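Local atomic coordinates of FLAP endonuclease-1 protein (Methanocaldococcus jannaschii, PDB entry 1A76), a protein that cleaves 5'-flap structures in DNA and trims 5' ends during DNA replication and repair, as a magnesium-dependent structure-specific nuclease. Residues 9-15 and 194-198. Residues are numbered along the deposited sequence; the frame is centred on the assembly and turned at random.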
ATOM      1  N   ILE A   9       5.924  14.636  12.411  1.00 16.73           N
ATOM      2  CA  ILE A   9       5.540  13.680  13.433  1.00 14.80           C
ATOM      3  C   ILE A   9       6.728  12.904  13.968  1.00 13.24           C
ATOM      4  O   ILE A   9       7.726  12.720  13.270  1.00 13.59           O
ATOM      5  CB  ILE A   9       4.483  12.693  12.895  1.00 12.72           C
ATOM      6  CG1 ILE A   9       5.069  11.867  11.752  1.00  8.96           C
ATOM      7  CG2 ILE A   9       3.266  13.463  12.390  1.00 12.59           C
ATOM      8  CD1 ILE A   9       4.074  10.925  11.121  1.00  6.50           C
ATOM      9  N   PRO A  10       6.653  12.476  15.240  1.00 11.43           N
ATOM     10  CA  PRO A  10       7.763  11.706  15.813  1.00 11.39           C
ATOM     11  C   PRO A  10       7.904  10.352  15.125  1.00 11.06           C
ATOM     12  O   PRO A  10       6.918   9.735  14.732  1.00  9.04           O
ATOM     13  CB  PRO A  10       7.399  11.574  17.297  1.00 14.36           C
ATOM     14  CG  PRO A  10       5.913  11.807  17.364  1.00 11.88           C
ATOM     15  CD  PRO A  10       5.574  12.734  16.219  1.00 11.20           C
ATOM     16  N   LYS A  11       9.143   9.913  14.944  1.00 14.60           N
ATOM     17  CA  LYS A  11       9.412   8.625  14.323  1.00 17.68           C
ATOM     18  C   LYS A  11      10.816   8.232  14.711  1.00 17.66           C
ATOM     19  O   LYS A  11      11.597   9.075  15.141  1.00 16.07           O
ATOM     20  CB  LYS A  11       9.288   8.713  12.804  1.00 20.15           C
ATOM     21  CG  LYS A  11      10.393   9.492  12.139  1.00 26.04           C
ATOM     22  CD  LYS A  11       9.872  10.808  11.595  1.00 27.99           C
ATOM     23  CE  LYS A  11       9.507  10.682  10.136  1.00 31.80           C
ATOM     24  NZ  LYS A  11       8.343   9.775   9.988  1.00 34.40           N
ATOM     25  N   ASN A  12      11.142   6.952  14.583  1.00 15.64           N
ATOM     26  CA  ASN A  12      12.477   6.506  14.945  1.00 16.20           C
ATOM     27  C   ASN A  12      13.027   5.448  14.004  1.00 14.22           C
ATOM     28  O   ASN A  12      12.298   4.590  13.501  1.00 15.00           O
ATOM     29  CB  ASN A  12      12.478   5.959  16.376  1.00 19.98           C
ATOM     30  CG  ASN A  12      12.062   7.005  17.405  1.00 25.92           C
ATOM     31  OD1 ASN A  12      12.856   7.866  17.787  1.00 26.59           O
ATOM     32  ND2 ASN A  12      10.813   6.935  17.853  1.00 25.27           N
ATOM     33  N   ILE A  13      14.324   5.519  13.778  1.00 13.53           N
ATOM     34  CA  ILE A  13      15.003   4.544  12.934  1.00 13.34           C
ATOM     35  C   ILE A  13      15.013   3.259  13.756  1.00 13.32           C
ATOM     36  O   ILE A  13      15.206   3.294  14.975  1.00 10.20           O
ATOM     37  CB  ILE A  13      16.477   4.979  12.621  1.00 11.22           C
ATOM     38  CG1 ILE A  13      16.503   5.991  11.466  1.00  8.61           C
ATOM     39  CG2 ILE A  13      17.332   3.746  12.278  1.00  8.31           C
ATOM     40  CD1 ILE A  13      17.813   6.844  11.386  1.00  5.43           C
ATOM     41  N   ILE A  14      14.759   2.133  13.106  1.00 15.02           N
ATOM     42  CA  ILE A  14      14.787   0.850  13.791  1.00 15.87           C
ATOM     43  C   ILE A  14      15.679  -0.092  12.984  1.00 14.97           C
ATOM     44  O   ILE A  14      15.656  -0.072  11.756  1.00 15.20           O
ATOM     45  CB  ILE A  14      13.352   0.234  13.946  1.00 18.28           C
ATOM     46  CG1 ILE A  14      13.416  -0.998  14.854  1.00 16.71           C
ATOM     47  CG2 ILE A  14      12.765  -0.129  12.572  1.00 16.88           C
ATOM     48  CD1 ILE A  14      12.065  -1.478  15.384  1.00 13.98           C
ATOM     49  N   SER A  15      16.485  -0.909  13.656  1.00 14.16           N
ATOM     50  CA  SER A  15      17.337  -1.824  12.905  1.00 14.28           C
ATOM     51  C   SER A  15      16.537  -3.039  12.422  1.00 14.25           C
ATOM     52  O   SER A  15      15.469  -3.340  12.952  1.00 10.61           O
ATOM     53  CB  SER A  15      18.501  -2.296  13.766  1.00 12.42           C
ATOM     54  OG  SER A  15      18.020  -3.046  14.867  1.00 11.02           O
ATOM     55  N   MET A 194      17.347   3.816   6.363  1.00 13.32           N
ATOM     56  CA  MET A 194      17.089   2.825   7.391  1.00  9.48           C
ATOM     57  C   MET A 194      15.607   2.609   7.669  1.00  9.70           C
ATOM     58  O   MET A 194      14.786   3.498   7.453  1.00 11.12           O
ATOM     59  CB  MET A 194      17.763   3.254   8.693  1.00  7.44           C
ATOM     60  CG  MET A 194      19.248   3.108   8.670  1.00 10.57           C
ATOM     61  SD  MET A 194      19.695   1.421   9.013  1.00 12.24           S
ATOM     62  CE  MET A 194      19.513   1.375  10.762  1.00 12.40           C
ATOM     63  N   PRO A 195      15.245   1.408   8.137  1.00  9.70           N
ATOM     64  CA  PRO A 195      13.831   1.164   8.430  1.00  9.88           C
ATOM     65  C   PRO A 195      13.405   2.244   9.405  1.00  9.53           C
ATOM     66  O   PRO A 195      14.202   2.671  10.242  1.00  6.80           O
ATOM     67  CB  PRO A 195      13.826  -0.215   9.079  1.00  9.15           C
ATOM     68  CG  PRO A 195      15.064  -0.864   8.595  1.00 12.43           C
ATOM     69  CD  PRO A 195      16.081   0.228   8.398  1.00  9.36           C
ATOM     70  N   GLU A 196      12.163   2.695   9.288  1.00 12.38           N
ATOM     71  CA  GLU A 196      11.642   3.734  10.161  1.00 11.09           C
ATOM     72  C   GLU A 196      10.299   3.329  10.771  1.00 11.05           C
ATOM     73  O   GLU A 196       9.349   2.974  10.059  1.00  8.84           O
ATOM     74  CB  GLU A 196      11.479   5.037   9.380  1.00  8.57           C
ATOM     75  CG  GLU A 196      10.528   6.050  10.033  1.00 12.64           C
ATOM     76  CD  GLU A 196      10.458   7.358   9.258  1.00 13.61           C
ATOM     77  OE1 GLU A 196      11.503   8.019   9.131  1.00 15.71           O
ATOM     78  OE2 GLU A 196       9.366   7.721   8.770  1.00 15.55           O
ATOM     79  N   LEU A 197      10.231   3.390  12.092  1.00  9.84           N
ATOM     80  CA  LEU A 197       9.011   3.035  12.791  1.00 11.23           C
ATOM     81  C   LEU A 197       8.271   4.271  13.289  1.00 11.23           C
ATOM     82  O   LEU A 197       8.875   5.197  13.849  1.00 11.53           O
ATOM     83  CB  LEU A 197       9.332   2.117  13.978  1.00 10.17           C
ATOM     84  CG  LEU A 197       8.165   1.798  14.919  1.00  8.88           C
ATOM     85  CD1 LEU A 197       7.218   0.826  14.245  1.00 11.57           C
ATOM     86  CD2 LEU A 197       8.694   1.229  16.221  1.00 13.18           C
ATOM     87  N   ILE A 198       6.962   4.277  13.062  1.00  8.56           N
ATOM     88  CA  ILE A 198       6.095   5.359  13.519  1.00 10.36           C
ATOM     89  C   ILE A 198       5.045   4.699  14.407  1.00  8.55           C
ATOM     90  O   ILE A 198       4.309   3.817  13.958  1.00 10.79           O
ATOM     91  CB  ILE A 198       5.361   6.088  12.354  1.00  7.11           C
ATOM     92  CG1 ILE A 198       6.365   6.716  11.382  1.00  7.98           C
ATOM     93  CG2 ILE A 198       4.467   7.203  12.927  1.00  9.50           C
ATOM     94  CD1 ILE A 198       6.527   5.965  10.078  1.00  8.25           C
TER
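Residues 9-15 add an edge strand, 12-13, to the mixed central sheet of this flap endonuclease, pairing antiparallel with 196-199 and so joining the N-domain to the I-domain. Asn12 and Leu197 form the hydrogen-bonded pair, with Asn12 N to Leu197 O at 3.0 Å and Leu197 N to Asn12 O at 2.8 Å; Ile14 N to Pro195 O, 3.0 Å, extends the ladder past the non-hydrogen-bonded pair Ile13-Glu196.

Side chains divide between the two faces. On the face of Ile13 and Glu196, Glu196 runs out extended (chi1 and chi2 both t), while Lys11, chi1 p with chi2 and chi3 between wells, folds so that its NZ meets Glu196 OE2 at 2.6 Å in a salt bridge. Lys11 CB rests on Ile198 CG1 at 3.8 Å. Met194, m at all three chi angles, curls back to set CE 3.6 Å from Ile13 CG2. On the face bearing Leu197, the t/t side chain of Ile14 brings CG2 to 3.7 Å from Pro195 CB and 4.3 Å from Leu197 CB.

Tyr174 OH hydrogen-bonds to both Lys11 NZ and Glu196 OE2, and Arg186 on the adjacent strand forms a second salt bridge with that carboxylate oxygen. The charge of Glu196 is thus shared between two basic residues, tying the residue just before strand 12-13, strand 196-199 and strand 183-186 together through side chains, beside the backbone bonds.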